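Long-range contact in succinoglycan biosynthesis protein (Bacillus cereus ATCC 14579, PDB 2QGM), which is of unconfirmed function but belongs to the erythromycin esterase-like family and may take part in polysaccharide biosynthesis: residues R191-Y202 against N229-D239. Residues are numbered along the deposited sequence; the frame is centred on the assembly and turned at random.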
ATOM      1  N   ARG A 191      -9.013 -23.839  21.761  1.00 32.50           N
ATOM      2  CA  ARG A 191      -7.986 -24.853  21.975  1.00 32.81           C
ATOM      3  C   ARG A 191      -7.365 -24.669  23.362  1.00 32.84           C
ATOM      4  O   ARG A 191      -6.177 -24.373  23.496  1.00 31.48           O
ATOM      5  CB  ARG A 191      -6.913 -24.755  20.879  1.00 32.50           C
ATOM      6  CG  ARG A 191      -7.489 -24.464  19.495  1.00 34.38           C
ATOM      7  CD  ARG A 191      -6.498 -24.700  18.370  1.00 36.88           C
ATOM      8  NE  ARG A 191      -6.298 -26.124  18.122  1.00 39.25           N
ATOM      9  CZ  ARG A 191      -5.790 -26.629  17.002  1.00 40.71           C
ATOM     10  NH1 ARG A 191      -5.425 -25.829  16.009  1.00 40.20           N
ATOM     11  NH2 ARG A 191      -5.651 -27.942  16.873  1.00 41.60           N
ATOM     12  N   PRO A 192      -8.173 -24.868  24.419  1.00 33.52           N
ATOM     13  CA  PRO A 192      -7.773 -24.733  25.824  1.00 33.36           C
ATOM     14  C   PRO A 192      -6.566 -25.541  26.298  1.00 33.90           C
ATOM     15  O   PRO A 192      -5.899 -25.147  27.252  1.00 34.29           O
ATOM     16  CB  PRO A 192      -9.051 -25.102  26.576  1.00 33.18           C
ATOM     17  CG  PRO A 192      -9.705 -26.095  25.660  1.00 34.53           C
ATOM     18  CD  PRO A 192      -9.537 -25.418  24.321  1.00 33.52           C
ATOM     19  N   ASP A 193      -6.289 -26.665  25.647  1.00 34.45           N
ATOM     20  CA  ASP A 193      -5.166 -27.497  26.046  1.00 34.92           C
ATOM     21  C   ASP A 193      -3.813 -26.921  25.632  1.00 34.34           C
ATOM     22  O   ASP A 193      -2.762 -27.393  26.072  1.00 35.45           O
ATOM     23  CB  ASP A 193      -5.316 -28.904  25.466  1.00 37.56           C
ATOM     24  CG  ASP A 193      -6.482 -29.668  26.076  1.00 40.21           C
ATOM     25  OD1 ASP A 193      -7.624 -29.168  26.003  1.00 41.12           O
ATOM     26  OD2 ASP A 193      -6.252 -30.764  26.636  1.00 42.32           O
ATOM     27  N   LEU A 194      -3.837 -25.891  24.796  1.00 33.00           N
ATOM     28  CA  LEU A 194      -2.605 -25.273  24.324  1.00 31.72           C
ATOM     29  C   LEU A 194      -2.368 -23.894  24.919  1.00 30.51           C
ATOM     30  O   LEU A 194      -1.300 -23.315  24.735  1.00 29.72           O
ATOM     31  CB  LEU A 194      -2.628 -25.161  22.800  1.00 32.28           C
ATOM     32  CG  LEU A 194      -2.900 -26.448  22.025  1.00 33.42           C
ATOM     33  CD1 LEU A 194      -2.980 -26.129  20.547  1.00 33.67           C
ATOM     34  CD2 LEU A 194      -1.807 -27.467  22.302  1.00 34.51           C
ATOM     35  N   LEU A 195      -3.360 -23.374  25.630  1.00 28.36           N
ATOM     36  CA  LEU A 195      -3.255 -22.051  26.230  1.00 27.72           C
ATOM     37  C   LEU A 195      -1.963 -21.837  27.010  1.00 27.85           C
ATOM     38  O   LEU A 195      -1.272 -20.835  26.820  1.00 27.08           O
ATOM     39  CB  LEU A 195      -4.453 -21.800  27.143  1.00 26.29           C
ATOM     40  CG  LEU A 195      -4.561 -20.426  27.804  1.00 26.52           C
ATOM     41  CD1 LEU A 195      -4.462 -19.312  26.768  1.00 24.05           C
ATOM     42  CD2 LEU A 195      -5.892 -20.359  28.537  1.00 27.12           C
ATOM     43  N   ALA A 196      -1.638 -22.780  27.885  1.00 27.91           N
ATOM     44  CA  ALA A 196      -0.425 -22.681  28.685  1.00 28.56           C
ATOM     45  C   ALA A 196       0.802 -22.503  27.804  1.00 28.55           C
ATOM     46  O   ALA A 196       1.609 -21.600  28.019  1.00 28.59           O
ATOM     47  CB  ALA A 196      -0.266 -23.932  29.547  1.00 27.61           C
ATOM     48  N   GLU A 197       0.936 -23.372  26.809  1.00 28.89           N
ATOM     49  CA  GLU A 197       2.078 -23.326  25.912  1.00 29.30           C
ATOM     50  C   GLU A 197       2.120 -22.060  25.066  1.00 28.15           C
ATOM     51  O   GLU A 197       3.182 -21.466  24.888  1.00 28.40           O
ATOM     52  CB  GLU A 197       2.084 -24.561  25.009  1.00 30.41           C
ATOM     53  CG  GLU A 197       3.189 -24.570  23.968  1.00 32.31           C
ATOM     54  CD  GLU A 197       3.353 -25.927  23.311  1.00 33.55           C
ATOM     55  OE1 GLU A 197       2.362 -26.684  23.259  1.00 34.87           O
ATOM     56  OE2 GLU A 197       4.469 -26.234  22.837  1.00 34.62           O
ATOM     57  N   VAL A 198       0.971 -21.644  24.545  1.00 27.36           N
ATOM     58  CA  VAL A 198       0.936 -20.448  23.719  1.00 26.58           C
ATOM     59  C   VAL A 198       1.327 -19.202  24.510  1.00 25.83           C
ATOM     60  O   VAL A 198       2.167 -18.421  24.068  1.00 25.49           O
ATOM     61  CB  VAL A 198      -0.458 -20.234  23.087  1.00 25.86           C
ATOM     62  CG1 VAL A 198      -0.468 -18.950  22.263  1.00 26.67           C
ATOM     63  CG2 VAL A 198      -0.810 -21.422  22.202  1.00 25.39           C
ATOM     64  N   GLU A 199       0.723 -19.018  25.680  1.00 25.88           N
ATOM     65  CA  GLU A 199       1.023 -17.855  26.508  1.00 26.87           C
ATOM     66  C   GLU A 199       2.492 -17.820  26.910  1.00 26.25           C
ATOM     67  O   GLU A 199       3.103 -16.754  26.982  1.00 24.85           O
ATOM     68  CB  GLU A 199       0.137 -17.845  27.752  1.00 28.89           C
ATOM     69  CG  GLU A 199      -1.323 -17.581  27.422  1.00 32.15           C
ATOM     70  CD  GLU A 199      -2.166 -17.381  28.656  1.00 35.74           C
ATOM     71  OE1 GLU A 199      -2.378 -18.365  29.405  1.00 38.41           O
ATOM     72  OE2 GLU A 199      -2.626 -16.239  28.871  1.00 34.94           O
ATOM     73  N   GLU A 200       3.057 -18.995  27.165  1.00 27.25           N
ATOM     74  CA  GLU A 200       4.460 -19.094  27.542  1.00 29.21           C
ATOM     75  C   GLU A 200       5.338 -18.630  26.383  1.00 28.54           C
ATOM     76  O   GLU A 200       6.295 -17.882  26.578  1.00 29.19           O
ATOM     77  CB  GLU A 200       4.815 -20.536  27.903  1.00 31.56           C
ATOM     78  CG  GLU A 200       6.285 -20.738  28.218  1.00 35.74           C
ATOM     79  CD  GLU A 200       6.707 -20.043  29.496  1.00 38.79           C
ATOM     80  OE1 GLU A 200       6.256 -20.475  30.577  1.00 40.17           O
ATOM     81  OE2 GLU A 200       7.468 -19.054  29.416  1.00 40.45           O
ATOM     82  N   ASN A 201       5.013 -19.068  25.172  1.00 27.25           N
ATOM     83  CA  ASN A 201       5.802 -18.686  24.008  1.00 26.58           C
ATOM     84  C   ASN A 201       5.731 -17.213  23.637  1.00 24.79           C
ATOM     85  O   ASN A 201       6.661 -16.693  23.029  1.00 25.74           O
ATOM     86  CB  ASN A 201       5.408 -19.521  22.790  1.00 27.26           C
ATOM     87  CG  ASN A 201       6.002 -20.910  22.827  1.00 28.86           C
ATOM     88  OD1 ASN A 201       5.347 -21.872  23.231  1.00 30.04           O
ATOM     89  ND2 ASN A 201       7.261 -21.019  22.425  1.00 28.34           N
ATOM     90  N   TYR A 202       4.638 -16.547  24.001  1.00 24.29           N
ATOM     91  CA  TYR A 202       4.451 -15.124  23.683  1.00 23.01           C
ATOM     92  C   TYR A 202       4.746 -14.117  24.794  1.00 23.97           C
ATOM     93  O   TYR A 202       4.918 -12.929  24.510  1.00 22.86           O
ATOM     94  CB  TYR A 202       3.017 -14.847  23.233  1.00 21.18           C
ATOM     95  CG  TYR A 202       2.633 -15.327  21.851  1.00 19.13           C
ATOM     96  CD1 TYR A 202       3.593 -15.610  20.875  1.00 19.56           C
ATOM     97  CD2 TYR A 202       1.294 -15.439  21.504  1.00 18.77           C
ATOM     98  CE1 TYR A 202       3.212 -15.990  19.579  1.00 18.33           C
ATOM     99  CE2 TYR A 202       0.904 -15.812  20.226  1.00 18.09           C
ATOM    100  CZ  TYR A 202       1.861 -16.084  19.268  1.00 18.79           C
ATOM    101  OH  TYR A 202       1.430 -16.426  18.007  1.00 17.56           O
ATOM    102  N   ASN A 229       9.957 -19.490  19.253  1.00 23.35           N
ATOM    103  CA  ASN A 229       8.697 -19.465  19.990  1.00 23.27           C
ATOM    104  C   ASN A 229       7.526 -19.100  19.074  1.00 22.49           C
ATOM    105  O   ASN A 229       6.453 -19.701  19.157  1.00 21.69           O
ATOM    106  CB  ASN A 229       8.778 -18.459  21.146  1.00 24.45           C
ATOM    107  CG  ASN A 229       9.680 -18.930  22.277  1.00 26.07           C
ATOM    108  OD1 ASN A 229      10.418 -19.907  22.135  1.00 25.97           O
ATOM    109  ND2 ASN A 229       9.628 -18.229  23.404  1.00 27.51           N
ATOM    110  N   ALA A 230       7.738 -18.116  18.202  1.00 22.04           N
ATOM    111  CA  ALA A 230       6.692 -17.656  17.282  1.00 20.69           C
ATOM    112  C   ALA A 230       6.349 -18.722  16.259  1.00 21.20           C
ATOM    113  O   ALA A 230       5.184 -18.930  15.924  1.00 21.82           O
ATOM    114  CB  ALA A 230       7.144 -16.390  16.567  1.00 17.41           C
ATOM    115  N   GLU A 231       7.377 -19.386  15.747  1.00 20.22           N
ATOM    116  CA  GLU A 231       7.170 -20.437  14.766  1.00 23.50           C
ATOM    117  C   GLU A 231       6.400 -21.587  15.415  1.00 23.82           C
ATOM    118  O   GLU A 231       5.551 -22.209  14.780  1.00 22.84           O
ATOM    119  CB  GLU A 231       8.523 -20.919  14.235  1.00 23.74           C
ATOM    120  CG  GLU A 231       8.448 -22.115  13.302  1.00 29.58           C
ATOM    121  CD  GLU A 231       9.726 -22.323  12.515  1.00 32.85           C
ATOM    122  OE1 GLU A 231      10.804 -21.923  13.006  1.00 34.60           O
ATOM    123  OE2 GLU A 231       9.652 -22.893  11.405  1.00 35.48           O
ATOM    124  N   ARG A 232       6.697 -21.836  16.690  1.00 24.43           N
ATOM    125  CA  ARG A 232       6.066 -22.903  17.464  1.00 25.47           C
ATOM    126  C   ARG A 232       4.554 -22.708  17.535  1.00 24.47           C
ATOM    127  O   ARG A 232       3.784 -23.623  17.245  1.00 24.54           O
ATOM    128  CB  ARG A 232       6.643 -22.931  18.882  1.00 27.49           C
ATOM    129  CG  ARG A 232       6.232 -24.150  19.701  1.00 32.26           C
ATOM    130  CD  ARG A 232       6.601 -23.978  21.170  1.00 35.14           C
ATOM    131  NE  ARG A 232       7.918 -23.369  21.342  1.00 38.21           N
ATOM    132  CZ  ARG A 232       9.058 -23.901  20.917  1.00 38.97           C
ATOM    133  NH1 ARG A 232       9.059 -25.069  20.292  1.00 40.06           N
ATOM    134  NH2 ARG A 232      10.202 -23.256  21.103  1.00 39.87           N
ATOM    135  N   VAL A 233       4.129 -21.511  17.917  1.00 22.03           N
ATOM    136  CA  VAL A 233       2.705 -21.217  18.013  1.00 22.18           C
ATOM    137  C   VAL A 233       1.998 -21.253  16.659  1.00 21.87           C
ATOM    138  O   VAL A 233       0.871 -21.730  16.564  1.00 21.01           O
ATOM    139  CB  VAL A 233       2.459 -19.845  18.658  1.00 21.78           C
ATOM    140  CG1 VAL A 233       0.961 -19.600  18.797  1.00 22.90           C
ATOM    141  CG2 VAL A 233       3.138 -19.788  20.014  1.00 22.64           C
ATOM    142  N   ALA A 234       2.652 -20.748  15.616  1.00 23.23           N
ATOM    143  CA  ALA A 234       2.045 -20.753  14.285  1.00 24.65           C
ATOM    144  C   ALA A 234       1.800 -22.199  13.868  1.00 26.18           C
ATOM    145  O   ALA A 234       0.762 -22.515  13.295  1.00 26.43           O
ATOM    146  CB  ALA A 234       2.952 -20.050  13.273  1.00 24.31           C
ATOM    147  N   ARG A 235       2.759 -23.074  14.164  1.00 28.58           N
ATOM    148  CA  ARG A 235       2.631 -24.488  13.829  1.00 30.19           C
ATOM    149  C   ARG A 235       1.409 -25.071  14.523  1.00 30.22           C
ATOM    150  O   ARG A 235       0.598 -25.767  13.910  1.00 30.81           O
ATOM    151  CB  ARG A 235       3.874 -25.257  14.285  1.00 31.92           C
ATOM    152  CG  ARG A 235       5.148 -24.914  13.534  1.00 35.62           C
ATOM    153  CD  ARG A 235       5.147 -25.517  12.133  1.00 38.79           C
ATOM    154  NE  ARG A 235       6.400 -25.263  11.427  1.00 40.18           N
ATOM    155  CZ  ARG A 235       6.678 -25.711  10.207  1.00 40.97           C
ATOM    156  NH1 ARG A 235       5.790 -26.441   9.547  1.00 41.42           N
ATOM    157  NH2 ARG A 235       7.848 -25.426   9.643  1.00 42.91           N
ATOM    158  N   LEU A 236       1.290 -24.772  15.809  1.00 30.05           N
ATOM    159  CA  LEU A 236       0.192 -25.262  16.637  1.00 31.23           C
ATOM    160  C   LEU A 236      -1.181 -24.868  16.108  1.00 30.94           C
ATOM    161  O   LEU A 236      -2.174 -25.536  16.386  1.00 30.99           O
ATOM    162  CB  LEU A 236       0.351 -24.729  18.064  1.00 30.56           C
ATOM    163  CG  LEU A 236       1.569 -25.193  18.865  1.00 31.49           C
ATOM    164  CD1 LEU A 236       1.748 -24.287  20.070  1.00 32.19           C
ATOM    165  CD2 LEU A 236       1.395 -26.643  19.297  1.00 31.78           C
ATOM    166  N   LEU A 237      -1.234 -23.792  15.335  1.00 31.86           N
ATOM    167  CA  LEU A 237      -2.500 -23.323  14.803  1.00 31.52           C
ATOM    168  C   LEU A 237      -2.656 -23.498  13.300  1.00 32.85           C
ATOM    169  O   LEU A 237      -3.600 -22.978  12.710  1.00 32.81           O
ATOM    170  CB  LEU A 237      -2.691 -21.849  15.169  1.00 32.03           C
ATOM    171  CG  LEU A 237      -2.661 -21.530  16.666  1.00 33.20           C
ATOM    172  CD1 LEU A 237      -2.715 -20.029  16.854  1.00 31.64           C
ATOM    173  CD2 LEU A 237      -3.832 -22.207  17.374  1.00 34.52           C
ATOM    174  N   LYS A 238      -1.748 -24.237  12.676  1.00 34.23           N
ATOM    175  CA  LYS A 238      -1.829 -24.423  11.236  1.00 36.14           C
ATOM    176  C   LYS A 238      -2.952 -25.386  10.866  1.00 36.59           C
ATOM    177  O   LYS A 238      -3.395 -25.420   9.717  1.00 36.97           O
ATOM    178  CB  LYS A 238      -0.493 -24.943  10.688  1.00 37.01           C
ATOM    179  CG  LYS A 238      -0.387 -24.892   9.166  1.00 38.31           C
ATOM    180  CD  LYS A 238       1.027 -25.209   8.689  1.00 38.63           C
ATOM    181  CE  LYS A 238       1.169 -24.988   7.188  1.00 38.56           C
ATOM    182  NZ  LYS A 238       2.562 -25.229   6.706  1.00 41.31           N
ATOM    183  N   ASP A 239      -3.436 -26.127  11.857  1.00 38.57           N
ATOM    184  CA  ASP A 239      -4.474 -27.126  11.644  1.00 40.83           C
ATOM    185  C   ASP A 239      -3.867 -28.154  10.716  1.00 42.20           C
ATOM    186  O   ASP A 239      -4.295 -28.352   9.575  1.00 42.69           O
ATOM    187  CB  ASP A 239      -5.733 -26.490  11.054  1.00 40.74           C
ATOM    188  CG  ASP A 239      -6.718 -26.076  12.128  1.00 40.46           C
ATOM    189  OD1 ASP A 239      -6.261 -25.748  13.238  1.00 39.59           O
ATOM    190  OD2 ASP A 239      -7.939 -26.083  11.864  1.00 42.07           O
TER
HETATM  191  O   HOH W   1       8.630 -15.323  24.400  1.00 23.41           O
HETATM  192  O   HOH W   2       3.478 -16.896  16.101  1.00 16.20           O
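V198 and V233 meet where helices 195-202 and 229-236 run nearly antiparallel, their axes 9.1 Å apart at closest approach and their directions 151° apart, with the CA atoms converging from the R191 end towards N201 and N229. The contact illustrates how one small branched residue can serve several neighbours. V233 CG1 packs against V198 CG1 at 3.8 Å and also lies against the hydroxyl end of Y202. With CG1 anti to the backbone N (chi1 -178°), CG2 falls beside that N and makes a CH-pi contact over the Y202 ring, 4.2 Å from the centroid, while touching N201 CB. Y202 OH donates to a water in the ring plane, which in turn donates to A230 O. Where the chains lie closest, N229 ND2 gives N201 O a weak hydrogen bond of 3.4 Å, and a second water bridges the same two atoms. Towards the wide end, an L236 methyl packs on the carboxylate of the extended E197, whose OE2 lies beside R232 CD; carboxylate and guanidinium are nearly parallel (9°), their charged atoms not in contact. L194 CD1 reaches L236 CB. R191 runs alongside L237 in the opposite sense, and its NH1 forms a salt bridge with D239 OD1 (2.9 Å), the planes perpendicular. Behind, V198 and L237 touch helix 177-190. This is antiparallel helix packing in the peripheral helical region of an erythromycin esterase-like fold, its centre about 30 Å from that of the chain.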